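PDB 7B5U: GntR family transcriptional regulator from Streptococcus agalactiae, which probably acts as a DNA-binding transcriptional regulator, its C-terminal RCK_C domain forming a dimer that binds the second messenger cyclic di-AMP. Local coordinates for residues E23-V26 against W27-T30; M71-F75 against N76-G80; D64-V67 against Y68-K72. One frame throughout, in Å; residues are numbered along the deposited sequence. Where two conformers were deposited one is given.

Interaction 1 (E23-V26 against W27-T30); sequences ELNV and WHQT. With 2BA ((2R,3R,3aS,5R,7aR,9R,10R,10aS,12R,14aR)-2,9-bis(6-amino-9H-purin-9-yl)octahydro-2H,7H-difuro[3,2-d:3',2'-j][1,3,7,9,2,8 ]tetraoxadiphosphacyclododecine-3,5,10,12-tetrol 5,12-dioxide), chain C.
Asn25 and His28 meet obliquely across the start of the short helix 26-30. The Asn25 amide and the His28 ring are turned 33° apart, and Asn25 OD1 lies 3.5 Å from His28 CD2. The same OD1 accepts a hydrogen bond from ligand O2'1 at 2.7 Å. With CG set beside its own backbone N (chi1 -69°), His28 points the ring edge at a phosphate. Its NE2 donates to ligand O2P over 2.7 Å, and this oxygen sits in the ring plane. Trp27 CE3 stands 3.7 Å above the centre of one His28 face. The edge of the indole therefore backs the ring that holds the phosphate. This turn is part of the cyclic di-AMP pocket of an RCK_C domain, shared by the two subunits. Asn25 and His28 of the second subunit bind the ligand too, and Trp27 NE1 bonds to Ser46 O of that subunit. The backbone N of Trp27 adds a weak bond to the adenine N31. Within the turn, Val26 O accepts three bonds. Gln29 N and Thr30 OG1 lie out of its carbonyl plane, one on each side, the hydroxyl at 3.2 Å. Thr30 N is 3.0 Å from Val26 O and approaches almost straight down the carbonyl bond. The bent Gln29 chain lays CG against Leu24 O at 3.1 Å, and its NE2 bonds weakly to that oxygen.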
loop_
_atom_site.group_PDB
_atom_site.type_symbol
_atom_site.label_atom_id
_atom_site.label_comp_id
_atom_site.label_asym_id
_atom_site.label_seq_id
_atom_site.Cartn_x
_atom_site.Cartn_y
_atom_site.Cartn_z
ATOM N N GLU A 23 -4.228 -13.277 -2.980
ATOM C CA GLU A 23 -5.127 -14.032 -3.849
ATOM C C GLU A 23 -5.975 -13.094 -4.687
ATOM O O GLU A 23 -6.220 -13.356 -5.874
ATOM C CB GLU A 23 -6.049 -14.923 -3.008
ATOM C CG GLU A 23 -5.367 -16.134 -2.434
ATOM C CD GLU A 23 -6.141 -16.780 -1.292
ATOM O OE1 GLU A 23 -7.253 -16.322 -0.935
ATOM O OE2 GLU A 23 -5.620 -17.773 -0.744
ATOM N N LEU A 24 -6.460 -12.011 -4.077
ATOM C CA LEU A 24 -7.269 -11.037 -4.797
ATOM C C LEU A 24 -6.435 -10.262 -5.796
ATOM O O LEU A 24 -6.973 -9.797 -6.810
ATOM C CB LEU A 24 -7.916 -10.068 -3.814
ATOM C CG LEU A 24 -8.942 -10.703 -2.878
ATOM C CD1 LEU A 24 -9.390 -9.691 -1.846
ATOM C CD2 LEU A 24 -10.129 -11.223 -3.667
ATOM N N ASN A 25 -5.136 -10.103 -5.523
ATOM C CA ASN A 25 -4.255 -9.303 -6.368
ATOM C C ASN A 25 -4.738 -7.848 -6.427
ATOM O O ASN A 25 -4.814 -7.240 -7.500
ATOM C CB ASN A 25 -4.129 -9.935 -7.760
ATOM C CG ASN A 25 -2.792 -9.672 -8.424
ATOM O OD1 ASN A 25 -1.768 -9.398 -7.768
ATOM N ND2 ASN A 25 -2.779 -9.774 -9.739
ATOM N N VAL A 26 -5.028 -7.281 -5.243
ATOM C CA VAL A 26 -5.858 -6.071 -5.141
ATOM C C VAL A 26 -5.345 -4.930 -6.016
ATOM O O VAL A 26 -6.129 -4.315 -6.741
ATOM C CB VAL A 26 -6.025 -5.626 -3.678
ATOM C CG1 VAL A 26 -6.700 -4.249 -3.602
ATOM C CG2 VAL A 26 -6.826 -6.646 -2.900
ATOM N N TRP A 27 -4.046 -4.590 -5.939
ATOM C CA TRP A 27 -3.572 -3.420 -6.686
ATOM C C TRP A 27 -3.873 -3.552 -8.174
ATOM O O TRP A 27 -4.238 -2.568 -8.832
ATOM C CB TRP A 27 -2.070 -3.159 -6.458
ATOM C CG TRP A 27 -1.653 -1.867 -7.123
ATOM C CD1 TRP A 27 -1.701 -0.617 -6.570
ATOM C CD2 TRP A 27 -1.195 -1.686 -8.477
ATOM N NE1 TRP A 27 -1.303 0.325 -7.487
ATOM C CE2 TRP A 27 -0.986 -0.303 -8.666
ATOM C CE3 TRP A 27 -0.938 -2.556 -9.547
ATOM C CZ2 TRP A 27 -0.526 0.222 -9.872
ATOM C CZ3 TRP A 27 -0.482 -2.027 -10.745
ATOM C CH2 TRP A 27 -0.279 -0.651 -10.897
ATOM N N HIS A 28 -3.714 -4.757 -8.729
ATOM C CA HIS A 28 -3.990 -4.977 -10.147
ATOM C C HIS A 28 -5.474 -4.964 -10.473
ATOM O O HIS A 28 -5.841 -4.725 -11.630
ATOM C CB HIS A 28 -3.349 -6.282 -10.604
ATOM C CG HIS A 28 -1.858 -6.216 -10.641
ATOM N ND1 HIS A 28 -1.171 -5.645 -11.691
ATOM C CD2 HIS A 28 -0.918 -6.634 -9.759
ATOM C CE1 HIS A 28 0.126 -5.702 -11.450
ATOM N NE2 HIS A 28 0.307 -6.303 -10.287
ATOM N N GLN A 29 -6.334 -5.226 -9.487
ATOM C CA GLN A 29 -7.771 -5.228 -9.738
ATOM C C GLN A 29 -8.371 -3.835 -9.657
ATOM O O GLN A 29 -9.312 -3.526 -10.394
ATOM C CB GLN A 29 -8.490 -6.092 -8.703
ATOM C CG GLN A 29 -8.063 -7.528 -8.682
ATOM C CD GLN A 29 -8.575 -8.315 -9.864
ATOM O OE1 GLN A 29 -9.322 -7.805 -10.693
ATOM N NE2 GLN A 29 -8.167 -9.572 -9.953
ATOM N N THR A 30 -7.863 -2.994 -8.744
ATOM C CA THR A 30 -8.523 -1.738 -8.397
ATOM C C THR A 30 -7.607 -0.527 -8.394
ATOM O O THR A 30 -8.111 0.594 -8.249
ATOM C CB THR A 30 -9.147 -1.811 -6.998
ATOM O OG1 THR A 30 -8.099 -1.941 -6.029
ATOM C CG2 THR A 30 -10.143 -2.974 -6.898
HETATM P P 2BA C . 2.021 -6.513 -7.256
HETATM O O1P 2BA C . 1.342 -5.210 -7.061
HETATM O O2P 2BA C . 2.338 -6.929 -8.654
HETATM O "O5'" 2BA C . 3.358 -6.500 -6.336
HETATM C "C5'" 2BA C . 4.307 -7.532 -6.479
HETATM C "C4'" 2BA C . 5.274 -7.439 -5.263
HETATM O "O4'" 2BA C . 5.933 -6.282 -5.319
HETATM C "C3'" 2BA C . 4.524 -7.511 -3.909
HETATM O "O3'" 2BA C . 4.381 -8.839 -3.556
HETATM C "C2'" 2BA C . 5.470 -6.654 -3.031
HETATM O "O2'" 2BA C . 6.558 -7.493 -2.452
HETATM C "C1'" 2BA C . 5.937 -5.697 -3.856
HETATM N N9 2BA C . 5.171 -4.455 -3.873
HETATM C C8 2BA C . 4.340 -4.068 -4.875
HETATM N N7 2BA C . 3.799 -2.882 -4.540
HETATM C C5 2BA C . 4.302 -2.568 -3.320
HETATM C C6 2BA C . 4.142 -1.504 -2.473
HETATM N N6 2BA C . 3.294 -0.384 -2.735
HETATM N N1 2BA C . 4.811 -1.470 -1.320
HETATM C C2 2BA C . 5.632 -2.490 -0.956
HETATM N N3 2BA C . 5.830 -3.538 -1.772
HETATM C C4 2BA C . 5.140 -3.535 -2.930
HETATM P P1 2BA C . 3.272 -9.300 -2.426
HETATM O O1P1 2BA C . 3.352 -8.448 -1.206
HETATM O O2P1 2BA C . 3.468 -10.763 -2.220
HETATM O "O5'1" 2BA C . 1.835 -8.980 -3.130
HETATM C "C5'1" 2BA C . 1.411 -9.784 -4.214
HETATM C "C4'1" 2BA C . 0.198 -9.051 -4.875
HETATM O "O4'1" 2BA C . -0.798 -8.937 -4.001
HETATM C "C3'1" 2BA C . 0.589 -7.629 -5.345
HETATM O "O3'1" 2BA C . 1.108 -7.734 -6.625
HETATM C "C2'1" 2BA C . -0.776 -6.909 -5.201
HETATM O "O2'1" 2BA C . -1.592 -7.085 -6.444
HETATM C "C1'1" 2BA C . -1.368 -7.477 -4.130
HETATM N N91 2BA C . -1.111 -6.832 -2.846
HETATM C C81 2BA C . -0.269 -7.235 -1.860
HETATM N N71 2BA C . -0.297 -6.341 -0.855
HETATM C C51 2BA C . -1.150 -5.366 -1.252
HETATM C C61 2BA C . -1.591 -4.182 -0.687
HETATM N N61 2BA C . -1.161 -3.759 0.610
HETATM N N11 2BA C . -2.466 -3.431 -1.322
HETATM C C21 2BA C . -2.902 -3.785 -2.553
HETATM N N31 2BA C . -2.518 -4.920 -3.147
HETATM C C41 2BA C . -1.629 -5.671 -2.475
#

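Interaction 2 (M71-F75 against N76-G80); sequences MKTYF and NLRMG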
loop_
_atom_site.group_PDB
_atom_site.type_symbol
_atom_site.label_atom_id
_atom_site.label_comp_id
_atom_site.label_asym_id
_atom_site.label_seq_id
_atom_site.Cartn_x
_atom_site.Cartn_y
_atom_site.Cartn_z
ATOM N N MET A 71 -12.637 0.291 -5.939
ATOM C CA MET A 71 -12.757 -0.508 -4.722
ATOM C C MET A 71 -14.211 -0.701 -4.327
ATOM O O MET A 71 -14.621 -1.803 -3.939
ATOM C CB MET A 71 -11.967 0.140 -3.587
ATOM C CG MET A 71 -10.479 -0.060 -3.722
ATOM S SD MET A 71 -9.968 -1.750 -3.331
ATOM C CE MET A 71 -9.797 -1.609 -1.551
ATOM N N LYS A 72 -15.007 0.355 -4.413
ATOM C CA LYS A 72 -16.406 0.234 -4.035
ATOM C C LYS A 72 -17.142 -0.744 -4.946
ATOM O O LYS A 72 -17.938 -1.565 -4.476
ATOM C CB LYS A 72 -17.044 1.618 -4.057
ATOM C CG LYS A 72 -18.498 1.624 -4.429
ATOM C CD LYS A 72 -19.032 3.035 -4.459
ATOM C CE LYS A 72 -19.865 3.267 -3.246
ATOM N NZ LYS A 72 -20.722 4.432 -3.457
ATOM N N THR A 73 -16.881 -0.679 -6.251
ATOM C CA THR A 73 -17.522 -1.615 -7.170
ATOM C C THR A 73 -17.042 -3.038 -6.929
ATOM O O THR A 73 -17.838 -3.985 -6.911
ATOM C CB THR A 73 -17.226 -1.188 -8.605
ATOM O OG1 THR A 73 -17.723 0.139 -8.808
ATOM C CG2 THR A 73 -17.888 -2.116 -9.605
ATOM N N TYR A 74 -15.737 -3.192 -6.742
ATOM C CA TYR A 74 -15.124 -4.497 -6.565
ATOM C C TYR A 74 -15.703 -5.232 -5.363
ATOM O O TYR A 74 -15.883 -6.456 -5.410
ATOM C CB TYR A 74 -13.616 -4.293 -6.420
ATOM C CG TYR A 74 -12.762 -5.531 -6.386
ATOM C CD1 TYR A 74 -12.468 -6.226 -7.548
ATOM C CD2 TYR A 74 -12.208 -5.972 -5.194
ATOM C CE1 TYR A 74 -11.656 -7.346 -7.522
ATOM C CE2 TYR A 74 -11.391 -7.083 -5.158
ATOM C CZ TYR A 74 -11.122 -7.763 -6.321
ATOM O OH TYR A 74 -10.307 -8.873 -6.284
ATOM N N PHE A 75 -16.006 -4.515 -4.279
ATOM C CA PHE A 75 -16.546 -5.131 -3.075
ATOM C C PHE A 75 -18.072 -5.042 -2.976
ATOM O O PHE A 75 -18.628 -5.212 -1.882
ATOM C CB PHE A 75 -15.859 -4.571 -1.831
ATOM C CG PHE A 75 -14.465 -5.098 -1.627
ATOM C CD1 PHE A 75 -13.363 -4.308 -1.869
ATOM C CD2 PHE A 75 -14.265 -6.403 -1.214
ATOM C CE1 PHE A 75 -12.080 -4.813 -1.683
ATOM C CE2 PHE A 75 -12.994 -6.907 -1.020
ATOM C CZ PHE A 75 -11.899 -6.112 -1.257
ATOM N N ASN A 76 -18.758 -4.782 -4.094
ATOM C CA ASN A 76 -20.220 -4.885 -4.148
ATOM C C ASN A 76 -20.896 -3.832 -3.267
ATOM O O ASN A 76 -21.917 -4.095 -2.632
ATOM C CB ASN A 76 -20.720 -6.301 -3.815
ATOM C CG ASN A 76 -22.188 -6.484 -4.135
ATOM O OD1 ASN A 76 -22.705 -5.897 -5.096
ATOM N ND2 ASN A 76 -22.882 -7.279 -3.322
ATOM N N LEU A 77 -20.340 -2.617 -3.261
ATOM C CA LEU A 77 -20.835 -1.528 -2.429
ATOM C C LEU A 77 -21.554 -0.443 -3.232
ATOM O O LEU A 77 -21.720 0.675 -2.736
ATOM C CB LEU A 77 -19.694 -0.923 -1.609
ATOM C CG LEU A 77 -19.001 -1.858 -0.610
ATOM C CD1 LEU A 77 -17.812 -1.182 0.061
ATOM C CD2 LEU A 77 -20.001 -2.318 0.427
ATOM N N ARG A 78 -22.012 -0.746 -4.446
ATOM C CA ARG A 78 -22.584 0.298 -5.295
ATOM C C ARG A 78 -24.012 0.699 -4.934
ATOM O O ARG A 78 -24.503 1.693 -5.483
ATOM C CB ARG A 78 -22.518 -0.112 -6.768
ATOM C CG ARG A 78 -21.112 -0.174 -7.335
ATOM C CD ARG A 78 -20.675 1.141 -7.935
ATOM N NE ARG A 78 -21.371 1.434 -9.185
ATOM C CZ ARG A 78 -21.304 2.606 -9.808
ATOM N NH1 ARG A 78 -20.574 3.585 -9.293
ATOM N NH2 ARG A 78 -21.966 2.803 -10.939
ATOM N N MET A 79 -24.692 -0.041 -4.054
ATOM C CA MET A 79 -26.044 0.317 -3.603
ATOM C C MET A 79 -27.014 0.492 -4.772
ATOM O O MET A 79 -27.875 1.373 -4.758
ATOM C CB MET A 79 -26.042 1.557 -2.700
ATOM C CG MET A 79 -25.702 1.287 -1.240
ATOM S SD MET A 79 -27.028 0.487 -0.295
ATOM C CE MET A 79 -28.023 1.896 0.191
ATOM N N GLY A 80 -26.871 -0.340 -5.803
ATOM C CA GLY A 80 -27.779 -0.303 -6.932
ATOM C C GLY A 80 -27.450 0.717 -7.998
ATOM O O GLY A 80 -28.198 0.820 -8.981
HETATM O O HOH W 1 -22.549 3.864 -5.430
#
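The Arg78 guanidinium has Thr73 OG1 oblique to it. One face of the Phe75 ring carries Tyr74 CD2, 3.7 Å above the plane and offset toward the rim. Phe75 CD1 in turn lies in the plane of the Tyr74 ring, at its edge. Phe75 meets Leu77 through its CB, 4.3 Å from Leu77 CG, while its ring turns away from the loop. Thr73 and Arg78 run side by side in the same direction. OG1 of Thr73, held beside its own backbone N (chi1 -59°), lies 3.2 Å from CD of Arg78. The Thr73 hydroxyl is itself bonded to Ala69 O, one turn back. The backbone closes helix 65-74 with a Schellman motif. Leu77 N donates to Lys72 O at 2.9 Å, and Asn76 N donates to Thr73 O at 3.1 Å. Asn76 is the C-prime residue and has positive phi (66°). Its ND2 reaches Asp13 O. Leu77 CB lies 3.4 Å from Lys72 O, and the Lys72 chain passes along the Leu77 carbonyl, CE 3.2 Å from Leu77 O. One water accepts from Lys72 NZ and donates to Arg78 O. Lys72 NZ and Arg78 NH1 stay 5.9 Å apart, so these like charges do not touch. No salt bridge joins helix and tail: two backbone bonds, aliphatic packing and a water bridge hold the turn at the surface.

Interaction 3 (D64-V67 against Y68-K72); sequences DEDV and YARMK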
loop_
_atom_site.group_PDB
_atom_site.type_symbol
_atom_site.label_atom_id
_atom_site.label_comp_id
_atom_site.label_asym_id
_atom_site.label_seq_id
_atom_site.Cartn_x
_atom_site.Cartn_y
_atom_site.Cartn_z
ATOM N N ASP A 64 -6.727 7.587 -5.705
ATOM C CA ASP A 64 -7.493 8.788 -5.996
ATOM C C ASP A 64 -8.977 8.425 -6.038
ATOM O O ASP A 64 -9.375 7.309 -5.704
ATOM C CB ASP A 64 -6.954 9.490 -7.247
ATOM C CG ASP A 64 -7.107 8.670 -8.511
ATOM O OD1 ASP A 64 -6.564 9.107 -9.552
ATOM O OD2 ASP A 64 -7.786 7.620 -8.490
ATOM N N GLU A 65 -9.802 9.377 -6.474
ATOM C CA GLU A 65 -11.246 9.156 -6.496
ATOM C C GLU A 65 -11.618 7.982 -7.393
ATOM O O GLU A 65 -12.570 7.244 -7.096
ATOM C CB GLU A 65 -11.963 10.428 -6.947
ATOM C CG GLU A 65 -12.117 11.487 -5.861
ATOM C CD GLU A 65 -10.936 12.448 -5.758
ATOM O OE1 GLU A 65 -11.114 13.522 -5.142
ATOM O OE2 GLU A 65 -9.839 12.145 -6.282
ATOM N N ASP A 66 -10.890 7.799 -8.499
ATOM C CA ASP A 66 -11.191 6.690 -9.396
ATOM C C ASP A 66 -10.857 5.354 -8.743
ATOM O O ASP A 66 -11.597 4.378 -8.907
ATOM C CB ASP A 66 -10.436 6.860 -10.713
ATOM C CG ASP A 66 -10.987 5.977 -11.818
ATOM O OD1 ASP A 66 -12.136 6.212 -12.249
ATOM O OD2 ASP A 66 -10.276 5.051 -12.263
ATOM N N VAL A 67 -9.743 5.290 -8.000
ATOM C CA VAL A 67 -9.409 4.075 -7.266
ATOM C C VAL A 67 -10.491 3.764 -6.245
ATOM O O VAL A 67 -10.887 2.604 -6.065
ATOM C CB VAL A 67 -8.034 4.230 -6.597
ATOM C CG1 VAL A 67 -7.778 3.074 -5.648
ATOM C CG2 VAL A 67 -6.937 4.330 -7.647
ATOM N N TYR A 68 -10.983 4.795 -5.553
ATOM C CA TYR A 68 -12.094 4.594 -4.629
ATOM C C TYR A 68 -13.294 3.968 -5.341
ATOM O O TYR A 68 -13.907 3.018 -4.839
ATOM C CB TYR A 68 -12.494 5.896 -3.926
ATOM C CG TYR A 68 -13.841 5.734 -3.279
ATOM C CD1 TYR A 68 -13.980 5.032 -2.089
ATOM C CD2 TYR A 68 -14.995 6.204 -3.906
ATOM C CE1 TYR A 68 -15.231 4.827 -1.519
ATOM C CE2 TYR A 68 -16.251 6.009 -3.344
ATOM C CZ TYR A 68 -16.358 5.316 -2.151
ATOM O OH TYR A 68 -17.589 5.104 -1.568
ATOM N N ALA A 69 -13.652 4.495 -6.516
ATOM C CA ALA A 69 -14.790 3.955 -7.259
ATOM C C ALA A 69 -14.572 2.491 -7.627
ATOM O O ALA A 69 -15.503 1.674 -7.553
ATOM C CB ALA A 69 -15.031 4.796 -8.514
ATOM N N ARG A 70 -13.347 2.138 -8.020
ATOM C CA ARG A 70 -13.023 0.747 -8.323
ATOM C C ARG A 70 -13.163 -0.147 -7.091
ATOM O O ARG A 70 -13.726 -1.245 -7.177
ATOM C CB ARG A 70 -11.627 0.652 -8.949
ATOM C CG ARG A 70 -11.534 1.406 -10.274
ATOM C CD ARG A 70 -10.120 1.544 -10.815
ATOM N NE ARG A 70 -9.570 0.243 -11.173
ATOM C CZ ARG A 70 -8.296 0.029 -11.488
ATOM N NH1 ARG A 70 -7.419 1.038 -11.507
ATOM N NH2 ARG A 70 -7.907 -1.208 -11.782
ATOM N N MET A 71 -12.637 0.291 -5.939
ATOM C CA MET A 71 -12.757 -0.508 -4.722
ATOM C C MET A 71 -14.211 -0.701 -4.327
ATOM O O MET A 71 -14.621 -1.803 -3.939
ATOM C CB MET A 71 -11.967 0.140 -3.587
ATOM C CG MET A 71 -10.479 -0.060 -3.722
ATOM S SD MET A 71 -9.968 -1.750 -3.331
ATOM C CE MET A 71 -9.797 -1.609 -1.551
ATOM N N LYS A 72 -15.007 0.355 -4.413
ATOM C CA LYS A 72 -16.406 0.234 -4.035
ATOM C C LYS A 72 -17.142 -0.744 -4.946
ATOM O O LYS A 72 -17.938 -1.565 -4.476
ATOM C CB LYS A 72 -17.044 1.618 -4.057
ATOM C CG LYS A 72 -18.498 1.624 -4.429
ATOM C CD LYS A 72 -19.032 3.035 -4.459
ATOM C CE LYS A 72 -19.865 3.267 -3.246
ATOM N NZ LYS A 72 -20.722 4.432 -3.457
HETATM O O HOH W 2 -7.959 3.965 -11.515
#
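The N-terminus of helix 65-74 is closed by Asp64 as N-cap. Its carboxylate folds back over the first turn, and OD2 accepts from Val67 N at 3.1 Å. CG of Asp64 sits between its backbone N and carbonyl carbon (chi1 65°), which swings the carboxylate over that amide. The negative group would probably also interact well with the positive end of the helix dipole. Regular helical bonds follow. Tyr68 N donates to Asp64 O at 3.0 Å, and Met71 N donates to Val67 O at 2.9 Å. Both run nearly along the C=O axis. Ala69 N and Arg70 N donate to the carbonyls of Glu65 and Asp66, each somewhat tilted from the carbonyl plane. Asp66 and Arg70 are the polar pair across the turn. Their carboxylate and guanidinium planes are 47° apart, and the charged atoms do not meet directly. Instead OD2 of Asp66 lies 3.8 Å from CD of Arg70. A water fills the link: it donates to Asp66 OD2 and accepts from Arg70 NH1 at 3.0 Å, lying in the guanidinium plane at its edge. The Arg70 chain bends at chi3, and its CG passes 3.3 Å from Asp66 O. Tyr68 brings CB to 3.4 Å from Glu65 O, with that oxygen near the ring plane. One face of the Tyr68 ring takes CB of Lys72, offset toward the rim. Arg70 NH2 bonds to Gln29 O of helix 26-30, so the arginine ties the two helices together. Val67 and Tyr68 both pack on Phe61 of strand 58-62, and Tyr68 also touches Ile8 of strand 6-9. The helix thus lies against the antiparallel sheet, and Asp66 is exposed.

How the interactions relate
All three contacts are local turns, but they differ in place. Interaction 1 is partly buried and lines the ligand pocket at the dimer interface. Interactions 2 and 3 are surface contacts on the two ends of one helix, 65-74, and share Met71 and Lys72. Interaction 3 starts that helix with a side-chain cap, whereas interaction 2 ends it with backbone bonds. Each of these two adds a water bridge. In interaction 1 Asn25 and His28 turn their polar ends to the ligand. The helix also joins interaction 1 to the others: Thr30 OG1 lies 3.3 Å from Met71 SD, and Tyr74 packs on Gln29 and Thr30.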